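Long-range contacts in cell division GTPase FtsZ, diverged (Clostridium botulinum C, PDB 3V3T), which is a diverged member of the tubulin/FtsZ family, joining a Rossmann-like GTPase-type domain to a C-terminal domain of the TubZ kind: residues K6-P11 / D90-V95; N184-M189 / I281-G286; N213-F218 / S235-Y240; T244-G249 / Y267-F272. The protein carries 1 engineered substitution. All blocks are in the same frame, centred on the assembly; numbering follows the deposited sequence. Where two conformers were deposited one is given.

The four contacts sample one mixed sheet that runs through both halves of this tubulin/FtsZ-like chain. Contact 1 comes first in sequence and pairs two neighbouring parallel strands of the GTPase-type domain. Contact 2 then spans the chain from helix 172-187 to strand 281-287, enclosing contacts 3 and 4, which follow one another in series. Strands 211-217, 281-287, 247-252 and 270-275 lie in that order, so contacts 3, 2 and 4 meet through adjacent strands, contact 2 being centred about 10 Å from contact 3 and 12 Å from contact 4. Contacts 1 and 2, with centres about 16 Å apart, touch where Ile7 packs on Met187, joining the GTPase-domain sheet to helix 172-187, whose end packs on strand 281-287.

Contact 1 (K6-P11 / D90-V95); sequences KIVFAP and DIVIFV
Ile91 and Ile93 meet Ile7 and Phe9 between strands 7-11 and 91-97, a parallel pair inside the Rossmann-like sheet of the tubulin/FtsZ GTPase domain. The pairing starts at Asp90, whose N makes only a weak bond to Lys6 O. Ile91 N binds the same oxygen more directly at 3.2 Å, and Ile91 O receives Val8 N at 2.9 Å. On the face carrying Ile7, CG1 of that residue leans on Ile91 CB. Val92 points to the other face beside Val8: both side chains point the same way, and Val92 CG2 lies 3.8 Å from Val8 CG1. Ile93 bonds twice to the neighbouring strand, through its N to Val8 O and through its O to Ala10 N at 2.8 Å. Its side chain runs alongside that of Phe9, with CB 3.8 Å from Phe9 CD1, while its CD1 reaches back to Ile7 CG2. These branches form an apolar layer to which Val20 and Leu23 of helix 14-26 add contacts with Phe9. Phe94 turns to the face of Val8 and Ala10, where its CD1 lies 3.6 Å from Ala10 CB. Val95 N closes the ladder on Ala10 O, and Val95 CG2, anti to the carbonyl carbon, packs 3.8 Å from Phe9 CD1.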
loop_
_atom_site.group_PDB
_atom_site.type_symbol
_atom_site.label_atom_id
_atom_site.label_comp_id
_atom_site.label_asym_id
_atom_site.label_seq_id
_atom_site.Cartn_x
_atom_site.Cartn_y
_atom_site.Cartn_z
ATOM N N LYS A 6 9.255 10.595 -8.543
ATOM C CA LYS A 6 10.323 9.788 -7.952
ATOM C C LYS A 6 9.810 8.417 -7.516
ATOM O O LYS A 6 10.552 7.605 -6.981
ATOM C CB LYS A 6 10.963 10.515 -6.766
ATOM C CG LYS A 6 11.852 11.698 -7.143
ATOM C CD LYS A 6 11.096 13.019 -7.038
ATOM C CE LYS A 6 12.020 14.226 -7.248
ATOM N NZ LYS A 6 11.321 15.539 -7.035
ATOM N N ILE A 7 8.528 8.171 -7.750
ATOM C CA ILE A 7 7.926 6.905 -7.408
ATOM C C ILE A 7 7.671 6.112 -8.665
ATOM O O ILE A 7 7.196 6.661 -9.668
ATOM C CB ILE A 7 6.579 7.095 -6.700
ATOM C CG1 ILE A 7 6.796 7.631 -5.287
ATOM C CG2 ILE A 7 5.827 5.768 -6.631
ATOM C CD1 ILE A 7 5.539 8.173 -4.646
ATOM N N VAL A 8 7.990 4.823 -8.615
ATOM C CA VAL A 8 7.540 3.901 -9.656
ATOM C C VAL A 8 6.790 2.767 -9.005
ATOM O O VAL A 8 7.274 2.170 -8.044
ATOM C CB VAL A 8 8.697 3.321 -10.493
ATOM C CG1 VAL A 8 9.758 2.716 -9.594
ATOM C CG2 VAL A 8 8.166 2.274 -11.464
ATOM N N PHE A 9 5.595 2.491 -9.515
ATOM C CA PHE A 9 4.801 1.364 -9.050
ATOM C C PHE A 9 5.065 0.135 -9.908
ATOM O O PHE A 9 5.176 0.217 -11.140
ATOM C CB PHE A 9 3.305 1.695 -9.099
ATOM C CG PHE A 9 2.865 2.668 -8.043
ATOM C CD1 PHE A 9 2.599 2.235 -6.753
ATOM C CD2 PHE A 9 2.719 4.006 -8.336
ATOM C CE1 PHE A 9 2.210 3.116 -5.777
ATOM C CE2 PHE A 9 2.314 4.897 -7.360
ATOM C CZ PHE A 9 2.062 4.450 -6.080
ATOM N N ALA A 10 5.148 -1.009 -9.251
ATOM C CA ALA A 10 5.220 -2.266 -9.959
ATOM C C ALA A 10 4.065 -3.146 -9.524
ATOM O O ALA A 10 4.232 -4.040 -8.693
ATOM C CB ALA A 10 6.545 -2.947 -9.692
ATOM N N PRO A 11 2.871 -2.881 -10.069
ATOM C CA PRO A 11 1.743 -3.781 -9.811
ATOM C C PRO A 11 2.028 -5.125 -10.463
ATOM O O PRO A 11 2.602 -5.178 -11.558
ATOM C CB PRO A 11 0.570 -3.085 -10.495
ATOM C CG PRO A 11 1.204 -2.238 -11.551
ATOM C CD PRO A 11 2.543 -1.816 -11.030
ATOM N N ASP A 90 13.627 6.746 -6.841
ATOM C CA ASP A 90 14.235 6.321 -5.587
ATOM C C ASP A 90 13.303 5.450 -4.752
ATOM O O ASP A 90 13.740 4.800 -3.798
ATOM C CB ASP A 90 14.693 7.531 -4.772
ATOM C CG ASP A 90 15.912 8.200 -5.367
ATOM O OD1 ASP A 90 16.971 7.537 -5.453
ATOM O OD2 ASP A 90 15.815 9.387 -5.743
ATOM N N ILE A 91 12.024 5.443 -5.119
ATOM C CA ILE A 91 11.019 4.676 -4.409
ATOM C C ILE A 91 10.335 3.716 -5.366
ATOM O O ILE A 91 9.817 4.133 -6.406
ATOM C CB ILE A 91 9.942 5.592 -3.776
ATOM C CG1 ILE A 91 10.557 6.525 -2.729
ATOM C CG2 ILE A 91 8.867 4.762 -3.123
ATOM C CD1 ILE A 91 11.049 7.833 -3.281
ATOM N N VAL A 92 10.339 2.435 -5.015
ATOM C CA VAL A 92 9.731 1.402 -5.829
ATOM C C VAL A 92 8.649 0.714 -4.984
ATOM O O VAL A 92 8.916 0.204 -3.890
ATOM C CB VAL A 92 10.790 0.372 -6.298
ATOM C CG1 VAL A 92 10.179 -0.655 -7.202
ATOM C CG2 VAL A 92 11.932 1.069 -7.019
ATOM N N ILE A 93 7.418 0.728 -5.470
ATOM C CA ILE A 93 6.324 0.187 -4.684
ATOM C C ILE A 93 5.617 -0.905 -5.447
ATOM O O ILE A 93 5.006 -0.663 -6.487
ATOM C CB ILE A 93 5.332 1.293 -4.248
ATOM C CG1 ILE A 93 6.081 2.421 -3.514
ATOM C CG2 ILE A 93 4.220 0.707 -3.343
ATOM C CD1 ILE A 93 5.183 3.673 -3.195
ATOM N N PHE A 94 5.740 -2.126 -4.944
ATOM C CA PHE A 94 5.066 -3.251 -5.555
ATOM C C PHE A 94 3.645 -3.261 -5.011
ATOM O O PHE A 94 3.394 -2.871 -3.867
ATOM C CB PHE A 94 5.780 -4.558 -5.198
ATOM C CG PHE A 94 7.149 -4.666 -5.775
ATOM C CD1 PHE A 94 7.343 -5.262 -7.012
ATOM C CD2 PHE A 94 8.247 -4.149 -5.097
ATOM C CE1 PHE A 94 8.613 -5.343 -7.565
ATOM C CE2 PHE A 94 9.514 -4.242 -5.631
ATOM C CZ PHE A 94 9.696 -4.835 -6.878
ATOM N N VAL A 95 2.720 -3.717 -5.834
ATOM C CA VAL A 95 1.317 -3.708 -5.473
ATOM C C VAL A 95 0.694 -5.028 -5.877
ATOM O O VAL A 95 0.815 -5.447 -7.030
ATOM C CB VAL A 95 0.594 -2.580 -6.203
ATOM C CG1 VAL A 95 -0.818 -2.465 -5.697
ATOM C CG2 VAL A 95 1.344 -1.250 -6.008
#

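Contact 2 (N184-M189 / I281-G286); sequences NDFMNM and IVVATG
Phe186 and Met189 pack against Ile281 and Val283 in a buried, largely apolar helix-on-sheet contact, made where helix 172-187 ends beside strand 281-287. Ile281 points toward the helix. Its CG1 is anti to the backbone N (chi1 173°), and CD1 at the end of the chain abuts the helix backbone, 3.6 Å from Phe186 N and 4.0 Å from Asp185 CB. Two residues further along the strand, on the same face, Val283 meets the Phe186 ring with both methyls. CG1 stands over one face in a CH-pi contact, 4.2 Å from the ring centroid, while CG2 lies beyond the rim, 3.5 Å from Phe186 CD1. The two side chains cross at about a right angle. This is the alpha/beta layering of the tubulin-like fold, in which the long helix leading from the GTPase domain packs its C-terminal end against the sheet; Ile215 of the adjacent strand also meets Phe186. The extended chi2 of Met189 (170°) carries SD to 4.0 Å from Val283 CG2, while its CG meets Ile281 CG2. Asp185 sends its carboxylate elsewhere, with OD2 in a salt bridge to Lys279 NZ.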
loop_
_atom_site.group_PDB
_atom_site.type_symbol
_atom_site.label_atom_id
_atom_site.label_comp_id
_atom_site.label_asym_id
_atom_site.label_seq_id
_atom_site.Cartn_x
_atom_site.Cartn_y
_atom_site.Cartn_z
ATOM N N ASN A 184 -2.863 9.783 -3.207
ATOM C CA ASN A 184 -2.644 11.013 -3.939
ATOM C C ASN A 184 -2.849 12.260 -3.062
ATOM O O ASN A 184 -2.104 13.239 -3.178
ATOM C CB ASN A 184 -3.518 11.053 -5.195
ATOM C CG ASN A 184 -3.174 12.208 -6.097
ATOM O OD1 ASN A 184 -2.066 12.282 -6.641
ATOM N ND2 ASN A 184 -4.118 13.125 -6.263
ATOM N N ASP A 185 -3.840 12.223 -2.174
ATOM C CA ASP A 185 -4.037 13.328 -1.228
ATOM C C ASP A 185 -2.818 13.459 -0.331
ATOM O O ASP A 185 -2.344 14.560 -0.066
ATOM C CB ASP A 185 -5.279 13.107 -0.369
ATOM C CG ASP A 185 -6.559 13.334 -1.135
ATOM O OD1 ASP A 185 -6.500 13.909 -2.246
ATOM O OD2 ASP A 185 -7.621 12.936 -0.625
ATOM N N PHE A 186 -2.309 12.316 0.122
ATOM C CA PHE A 186 -1.087 12.268 0.913
ATOM C C PHE A 186 0.073 12.974 0.185
ATOM O O PHE A 186 0.692 13.890 0.724
ATOM C CB PHE A 186 -0.792 10.803 1.269
ATOM C CG PHE A 186 0.619 10.529 1.662
ATOM C CD1 PHE A 186 1.322 11.414 2.446
ATOM C CD2 PHE A 186 1.236 9.352 1.260
ATOM C CE1 PHE A 186 2.622 11.139 2.806
ATOM C CE2 PHE A 186 2.529 9.071 1.626
ATOM C CZ PHE A 186 3.225 9.965 2.399
ATOM N N MET A 187 0.326 12.592 -1.061
ATOM C CA MET A 187 1.347 13.260 -1.867
ATOM C C MET A 187 1.082 14.751 -2.118
ATOM O O MET A 187 2.003 15.494 -2.442
ATOM C CB MET A 187 1.507 12.540 -3.205
ATOM C CG MET A 187 1.955 11.098 -3.076
ATOM S SD MET A 187 3.617 10.980 -2.371
ATOM C CE MET A 187 3.293 11.070 -0.621
ATOM N N ASN A 188 -0.164 15.197 -1.993
ATOM C CA ASN A 188 -0.462 16.617 -2.235
ATOM C C ASN A 188 -0.359 17.540 -1.014
ATOM O O ASN A 188 -0.732 18.709 -1.100
ATOM C CB ASN A 188 -1.853 16.792 -2.852
ATOM C CG ASN A 188 -1.918 16.349 -4.294
ATOM O OD1 ASN A 188 -0.910 16.340 -5.010
ATOM N ND2 ASN A 188 -3.115 15.995 -4.739
ATOM N N MET A 189 0.121 17.028 0.119
ATOM C CA MET A 189 0.188 17.824 1.341
ATOM C C MET A 189 1.193 18.962 1.231
ATOM O O MET A 189 1.230 19.851 2.086
ATOM C CB MET A 189 0.525 16.953 2.551
ATOM C CG MET A 189 -0.583 16.016 2.966
ATOM S SD MET A 189 -0.013 14.826 4.184
ATOM C CE MET A 189 -0.110 15.797 5.683
ATOM N N ILE A 281 -6.227 15.449 6.761
ATOM C CA ILE A 281 -5.571 14.186 6.522
ATOM C C ILE A 281 -4.461 13.922 7.530
ATOM O O ILE A 281 -3.676 14.810 7.863
ATOM C CB ILE A 281 -5.081 14.100 5.055
ATOM C CG1 ILE A 281 -4.234 12.843 4.827
ATOM C CG2 ILE A 281 -4.314 15.330 4.677
ATOM C CD1 ILE A 281 -3.926 12.587 3.351
ATOM N N VAL A 282 -4.441 12.697 8.042
ATOM C CA VAL A 282 -3.378 12.223 8.904
ATOM C C VAL A 282 -2.685 11.042 8.234
ATOM O O VAL A 282 -3.328 10.086 7.790
ATOM C CB VAL A 282 -3.926 11.728 10.264
ATOM C CG1 VAL A 282 -2.777 11.283 11.179
ATOM C CG2 VAL A 282 -4.785 12.798 10.927
ATOM N N VAL A 283 -1.362 11.105 8.172
ATOM C CA VAL A 283 -0.579 9.984 7.708
ATOM C C VAL A 283 0.274 9.487 8.855
ATOM O O VAL A 283 1.090 10.238 9.390
ATOM C CB VAL A 283 0.344 10.405 6.558
ATOM C CG1 VAL A 283 1.129 9.196 6.041
ATOM C CG2 VAL A 283 -0.476 11.037 5.445
ATOM N N ALA A 284 0.070 8.229 9.239
ATOM C CA ALA A 284 0.835 7.609 10.312
ATOM C C ALA A 284 1.752 6.536 9.731
ATOM O O ALA A 284 1.284 5.623 9.056
ATOM C CB ALA A 284 -0.102 7.009 11.352
ATOM N N THR A 285 3.054 6.649 9.986
ATOM C CA THR A 285 4.023 5.730 9.394
ATOM C C THR A 285 4.851 5.046 10.473
ATOM O O THR A 285 5.011 5.571 11.561
ATOM C CB THR A 285 4.985 6.481 8.441
ATOM O OG1 THR A 285 5.787 7.394 9.200
ATOM C CG2 THR A 285 4.198 7.270 7.396
ATOM N N GLY A 286 5.387 3.874 10.170
ATOM C CA GLY A 286 6.205 3.151 11.124
ATOM C C GLY A 286 5.384 2.363 12.130
ATOM O O GLY A 286 5.884 1.985 13.181
#

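Contact 3 (N213-F218 / S235-Y240); sequences NVILEF and SIFAEY
The Phe237 ring lies flat against the backbone of Val214 and Ile215, packing the loop that follows helix 224-233 on strand 211-217 of the tubulin-like C-terminal domain. Val214 CA stands over the centre of one ring face in a CH-pi contact, 4.1 Å from the centroid and 12° off the normal. Ile215 N lies over the same face but nearer the rim, 3.6 Å from Phe237 CE2. The side chains of Val214 and Phe237 slide past each other in opposite directions, and Val214 CG2 comes to rest 3.9 Å from Phe237 CB. On strand 160-165, Leu164 also touches Phe237, so the residue packs on two neighbouring strands of the sheet. The same Val214 CG2 meets Tyr240 CE2 at 4.0 Å, so a single valine branch is wedged between two aromatic residues of the loop. Tyr240 reaches it with CG between the backbone N and the carbonyl carbon (chi1 61°), and its hydroxyl is tied to Val265 O. Phe237 itself is positioned by an ST turn: Ser235 OG, anti to its own backbone N, accepts from Phe237 N at 3.2 Å. Leu216 CD2 lies 3.9 Å from that hydroxyl oxygen. A water is also modelled beside Ser235 OG, but so close that this approach is doubtful; its sounder bond is the one it donates to Ile215 O at 2.9 Å.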
loop_
_atom_site.group_PDB
_atom_site.type_symbol
_atom_site.label_atom_id
_atom_site.label_comp_id
_atom_site.label_asym_id
_atom_site.label_seq_id
_atom_site.Cartn_x
_atom_site.Cartn_y
_atom_site.Cartn_z
ATOM N N ASN A 213 2.228 1.903 7.111
ATOM C CA ASN A 213 1.719 3.237 6.952
ATOM C C ASN A 213 0.180 3.191 6.851
ATOM O O ASN A 213 -0.397 2.272 6.269
ATOM C CB ASN A 213 2.398 3.902 5.738
ATOM C CG ASN A 213 3.920 4.117 5.943
ATOM O OD1 ASN A 213 4.531 3.610 6.903
ATOM N ND2 ASN A 213 4.532 4.868 5.024
ATOM N N VAL A 214 -0.483 4.160 7.481
ATOM C CA VAL A 214 -1.940 4.267 7.382
ATOM C C VAL A 214 -2.308 5.738 7.077
ATOM O O VAL A 214 -1.747 6.662 7.665
ATOM C CB VAL A 214 -2.651 3.759 8.668
ATOM C CG1 VAL A 214 -4.108 4.210 8.706
ATOM C CG2 VAL A 214 -2.580 2.246 8.739
ATOM N N ILE A 215 -3.219 5.949 6.129
ATOM C CA ILE A 215 -3.642 7.294 5.747
ATOM C C ILE A 215 -5.099 7.464 6.150
ATOM O O ILE A 215 -5.930 6.628 5.800
ATOM C CB ILE A 215 -3.519 7.510 4.209
ATOM C CG1 ILE A 215 -2.102 7.192 3.728
ATOM C CG2 ILE A 215 -3.935 8.931 3.819
ATOM C CD1 ILE A 215 -1.935 7.233 2.221
ATOM N N LEU A 216 -5.407 8.530 6.885
ATOM C CA LEU A 216 -6.782 8.796 7.324
ATOM C C LEU A 216 -7.265 10.165 6.889
ATOM O O LEU A 216 -6.535 11.142 6.988
ATOM C CB LEU A 216 -6.887 8.736 8.846
ATOM C CG LEU A 216 -6.435 7.432 9.516
ATOM C CD1 LEU A 216 -6.308 7.629 11.029
ATOM C CD2 LEU A 216 -7.404 6.304 9.193
ATOM N N GLU A 217 -8.505 10.238 6.423
ATOM C CA GLU A 217 -9.158 11.522 6.250
ATOM C C GLU A 217 -10.415 11.621 7.126
ATOM O O GLU A 217 -11.160 10.654 7.284
ATOM C CB GLU A 217 -9.435 11.804 4.772
ATOM C CG GLU A 217 -8.151 12.087 3.985
ATOM C CD GLU A 217 -8.387 12.354 2.513
ATOM O OE1 GLU A 217 -9.552 12.401 2.086
ATOM O OE2 GLU A 217 -7.397 12.520 1.770
ATOM N N PHE A 218 -10.633 12.793 7.711
ATOM C CA PHE A 218 -11.725 12.961 8.652
ATOM C C PHE A 218 -12.522 14.232 8.426
ATOM O O PHE A 218 -12.043 15.182 7.799
ATOM C CB PHE A 218 -11.224 12.901 10.094
ATOM C CG PHE A 218 -10.299 14.021 10.471
ATOM C CD1 PHE A 218 -10.780 15.141 11.137
ATOM C CD2 PHE A 218 -8.939 13.941 10.193
ATOM C CE1 PHE A 218 -9.924 16.178 11.504
ATOM C CE2 PHE A 218 -8.076 14.957 10.554
ATOM C CZ PHE A 218 -8.569 16.085 11.215
ATOM N N SER A 235 -11.812 2.633 8.094
ATOM C CA SER A 235 -10.580 2.684 7.293
ATOM C C SER A 235 -10.420 1.503 6.333
ATOM O O SER A 235 -10.690 0.363 6.693
ATOM C CB SER A 235 -9.348 2.785 8.197
ATOM O OG SER A 235 -8.175 2.906 7.426
ATOM N N ILE A 236 -9.975 1.779 5.111
ATOM C CA ILE A 236 -9.720 0.713 4.156
ATOM C C ILE A 236 -8.427 -0.040 4.456
ATOM O O ILE A 236 -8.190 -1.125 3.901
ATOM C CB ILE A 236 -9.651 1.221 2.716
ATOM C CG1 ILE A 236 -8.528 2.255 2.567
ATOM C CG2 ILE A 236 -10.985 1.760 2.294
ATOM C CD1 ILE A 236 -8.114 2.488 1.140
ATOM N N PHE A 237 -7.588 0.541 5.311
ATOM C CA PHE A 237 -6.367 -0.126 5.788
ATOM C C PHE A 237 -6.643 -1.170 6.856
ATOM O O PHE A 237 -7.533 -0.996 7.675
ATOM C CB PHE A 237 -5.375 0.881 6.361
ATOM C CG PHE A 237 -4.751 1.757 5.325
ATOM C CD1 PHE A 237 -3.501 1.471 4.820
ATOM C CD2 PHE A 237 -5.431 2.861 4.835
ATOM C CE1 PHE A 237 -2.924 2.291 3.836
ATOM C CE2 PHE A 237 -4.851 3.683 3.859
ATOM C CZ PHE A 237 -3.604 3.390 3.367
ATOM N N ALA A 238 -5.868 -2.255 6.832
ATOM C CA ALA A 238 -6.001 -3.312 7.817
ATOM C C ALA A 238 -5.868 -2.745 9.226
ATOM O O ALA A 238 -4.971 -1.958 9.512
ATOM C CB ALA A 238 -4.957 -4.371 7.586
ATOM N N GLU A 239 -6.754 -3.171 10.110
ATOM C CA GLU A 239 -6.737 -2.681 11.475
ATOM C C GLU A 239 -5.415 -2.935 12.213
ATOM O O GLU A 239 -4.868 -4.034 12.167
ATOM C CB GLU A 239 -7.886 -3.309 12.258
ATOM C CG GLU A 239 -7.887 -2.936 13.730
ATOM C CD GLU A 239 -9.058 -3.547 14.469
ATOM O OE1 GLU A 239 -9.740 -4.413 13.885
ATOM O OE2 GLU A 239 -9.299 -3.162 15.631
ATOM N N TYR A 240 -4.936 -1.927 12.939
ATOM C CA TYR A 240 -3.758 -2.101 13.784
ATOM C C TYR A 240 -4.118 -1.946 15.257
ATOM O O TYR A 240 -4.981 -1.146 15.610
ATOM C CB TYR A 240 -2.636 -1.129 13.383
ATOM C CG TYR A 240 -2.965 0.347 13.499
ATOM C CD1 TYR A 240 -2.683 1.054 14.666
ATOM C CD2 TYR A 240 -3.528 1.043 12.427
ATOM C CE1 TYR A 240 -2.956 2.407 14.771
ATOM C CE2 TYR A 240 -3.815 2.401 12.521
ATOM C CZ TYR A 240 -3.522 3.076 13.690
ATOM O OH TYR A 240 -3.797 4.427 13.787
HETATM O O HOH W 1 -8.191 4.885 5.832
#

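Contact 4 (T244-G249 / Y267-F272); sequences TCEFMG and YPRRTF
Strands 247-252 and 270-275 are the two parallel arms of a beta-alpha-beta unit whose connection includes helix 258-265; here Phe247 pairs with Arg270 and Met248 with Thr271. Met248 bonds through both its N and its O: N gives to Arg270 O, and O takes Phe272 N at 2.9 Å. Where the ladder starts, Glu246 and Phe247 both face Thr285 of the neighbouring strand 281-287 in a classic beta bulge, and Glu246 O accepts both Arg269 N, at 2.9 Å, and Arg270 N, at 3.2 Å. On the face of Phe247, its ring takes the edge of Phe272 in an offset edge-to-face pair with planes at 69°. Both arginines crowd the far end of that ring. Phe247 CE1 lies over a face of the Arg269 guanidinium, 3.4 Å from NH1, while Phe247 CZ meets the guanidinium edge of Arg270, 3.3 Å from NH2. On the other face, Pro268 CB fits against Met248 CB at 3.7 Å and touches Cys245 SG. Glu246 bends at chi2 and forms a salt bridge to Arg269 NH1 that is weak at 3.5 Å from OE2. With Arg269 exposed and Glu246 partly so, this long, solvent-side ion pair probably contributes little, beside a buried Phe247-Phe272 pair.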
loop_
_atom_site.group_PDB
_atom_site.type_symbol
_atom_site.label_atom_id
_atom_site.label_comp_id
_atom_site.label_asym_id
_atom_site.label_seq_id
_atom_site.Cartn_x
_atom_site.Cartn_y
_atom_site.Cartn_z
ATOM N N THR A 244 1.541 3.241 18.856
ATOM C CA THR A 244 2.668 4.100 18.522
ATOM C C THR A 244 2.926 4.065 17.038
ATOM O O THR A 244 2.703 3.044 16.383
ATOM C CB THR A 244 3.958 3.661 19.236
ATOM O OG1 THR A 244 4.345 2.370 18.755
ATOM C CG2 THR A 244 3.749 3.600 20.734
ATOM N N CYS A 245 3.386 5.187 16.502
ATOM C CA CYS A 245 3.950 5.193 15.165
ATOM C C CYS A 245 5.267 5.943 15.205
ATOM O O CYS A 245 5.696 6.409 16.255
ATOM C CB CYS A 245 2.992 5.809 14.143
ATOM S SG CYS A 245 2.525 7.487 14.494
ATOM N N GLU A 246 5.911 6.063 14.057
ATOM C CA GLU A 246 7.228 6.673 14.009
ATOM C C GLU A 246 7.116 8.148 13.606
ATOM O O GLU A 246 7.346 9.035 14.421
ATOM C CB GLU A 246 8.123 5.874 13.049
ATOM C CG GLU A 246 9.492 5.506 13.611
ATOM C CD GLU A 246 9.429 4.786 14.949
ATOM O OE1 GLU A 246 8.480 4.014 15.184
ATOM O OE2 GLU A 246 10.340 4.993 15.770
ATOM N N PHE A 247 6.767 8.413 12.352
ATOM C CA PHE A 247 6.527 9.782 11.910
ATOM C C PHE A 247 5.049 9.941 11.572
ATOM O O PHE A 247 4.451 9.058 10.961
ATOM C CB PHE A 247 7.334 10.124 10.662
ATOM C CG PHE A 247 8.818 10.081 10.855
ATOM C CD1 PHE A 247 9.373 10.105 12.120
ATOM C CD2 PHE A 247 9.663 10.031 9.758
ATOM C CE1 PHE A 247 10.746 10.080 12.292
ATOM C CE2 PHE A 247 11.032 10.005 9.923
ATOM C CZ PHE A 247 11.576 10.031 11.192
ATOM N N MET A 248 4.470 11.066 11.982
ATOM C CA MET A 248 3.093 11.379 11.656
ATOM C C MET A 248 3.011 12.669 10.855
ATOM O O MET A 248 3.694 13.640 11.162
ATOM C CB MET A 248 2.268 11.493 12.932
ATOM C CG MET A 248 0.820 11.817 12.700
ATOM S SD MET A 248 -0.105 11.876 14.260
ATOM C CE MET A 248 -0.139 10.153 14.696
ATOM N N GLY A 249 2.209 12.659 9.796
ATOM C CA GLY A 249 1.978 13.857 9.011
ATOM C C GLY A 249 0.550 14.332 9.176
ATOM O O GLY A 249 -0.391 13.538 9.090
ATOM N N TYR A 267 0.833 7.484 19.032
ATOM C CA TYR A 267 1.796 8.485 19.472
ATOM C C TYR A 267 3.085 8.384 18.649
ATOM O O TYR A 267 3.769 7.364 18.675
ATOM C CB TYR A 267 2.042 8.333 20.974
ATOM C CG TYR A 267 0.838 8.774 21.776
ATOM C CD1 TYR A 267 0.686 10.103 22.165
ATOM C CD2 TYR A 267 -0.166 7.880 22.111
ATOM C CE1 TYR A 267 -0.428 10.520 22.873
ATOM C CE2 TYR A 267 -1.281 8.288 22.823
ATOM C CZ TYR A 267 -1.407 9.606 23.200
ATOM O OH TYR A 267 -2.518 10.016 23.904
ATOM N N PRO A 268 3.402 9.432 17.883
ATOM C CA PRO A 268 4.593 9.402 17.021
ATOM C C PRO A 268 5.813 9.904 17.783
ATOM O O PRO A 268 5.646 10.525 18.825
ATOM C CB PRO A 268 4.231 10.391 15.921
ATOM C CG PRO A 268 3.407 11.436 16.663
ATOM C CD PRO A 268 2.653 10.691 17.749
ATOM N N ARG A 269 7.015 9.627 17.288
ATOM C CA ARG A 269 8.198 10.212 17.907
ATOM C C ARG A 269 8.536 11.514 17.190
ATOM O O ARG A 269 9.339 12.305 17.659
ATOM C CB ARG A 269 9.382 9.239 17.919
ATOM C CG ARG A 269 9.877 8.851 16.562
ATOM C CD ARG A 269 11.086 7.954 16.685
ATOM N NE ARG A 269 12.268 8.585 16.116
ATOM C CZ ARG A 269 12.727 8.357 14.889
ATOM N NH1 ARG A 269 12.109 7.490 14.093
ATOM N NH2 ARG A 269 13.813 8.991 14.464
ATOM N N ARG A 270 7.885 11.736 16.058
ATOM C CA ARG A 270 8.066 12.973 15.316
ATOM C C ARG A 270 6.858 13.320 14.460
ATOM O O ARG A 270 6.294 12.461 13.769
ATOM C CB ARG A 270 9.283 12.870 14.410
ATOM C CG ARG A 270 9.472 14.102 13.575
ATOM C CD ARG A 270 10.920 14.436 13.492
ATOM N NE ARG A 270 11.694 13.329 12.942
ATOM C CZ ARG A 270 13.019 13.265 13.007
ATOM N NH1 ARG A 270 13.693 14.244 13.605
ATOM N NH2 ARG A 270 13.674 12.235 12.485
ATOM N N THR A 271 6.493 14.595 14.475
ATOM C CA THR A 271 5.331 15.066 13.727
ATOM C C THR A 271 5.712 16.199 12.775
ATOM O O THR A 271 6.504 17.066 13.128
ATOM C CB THR A 271 4.240 15.587 14.686
ATOM O OG1 THR A 271 3.849 14.536 15.577
ATOM C CG2 THR A 271 3.036 16.052 13.906
ATOM N N PHE A 272 5.155 16.167 11.568
ATOM C CA PHE A 272 5.215 17.296 10.651
ATOM C C PHE A 272 3.781 17.782 10.490
ATOM O O PHE A 272 2.909 17.013 10.076
ATOM C CB PHE A 272 5.756 16.881 9.272
ATOM C CG PHE A 272 6.910 15.915 9.322
ATOM C CD1 PHE A 272 8.120 16.285 9.858
ATOM C CD2 PHE A 272 6.779 14.640 8.816
ATOM C CE1 PHE A 272 9.172 15.397 9.902
ATOM C CE2 PHE A 272 7.827 13.748 8.855
ATOM C CZ PHE A 272 9.029 14.130 9.400
#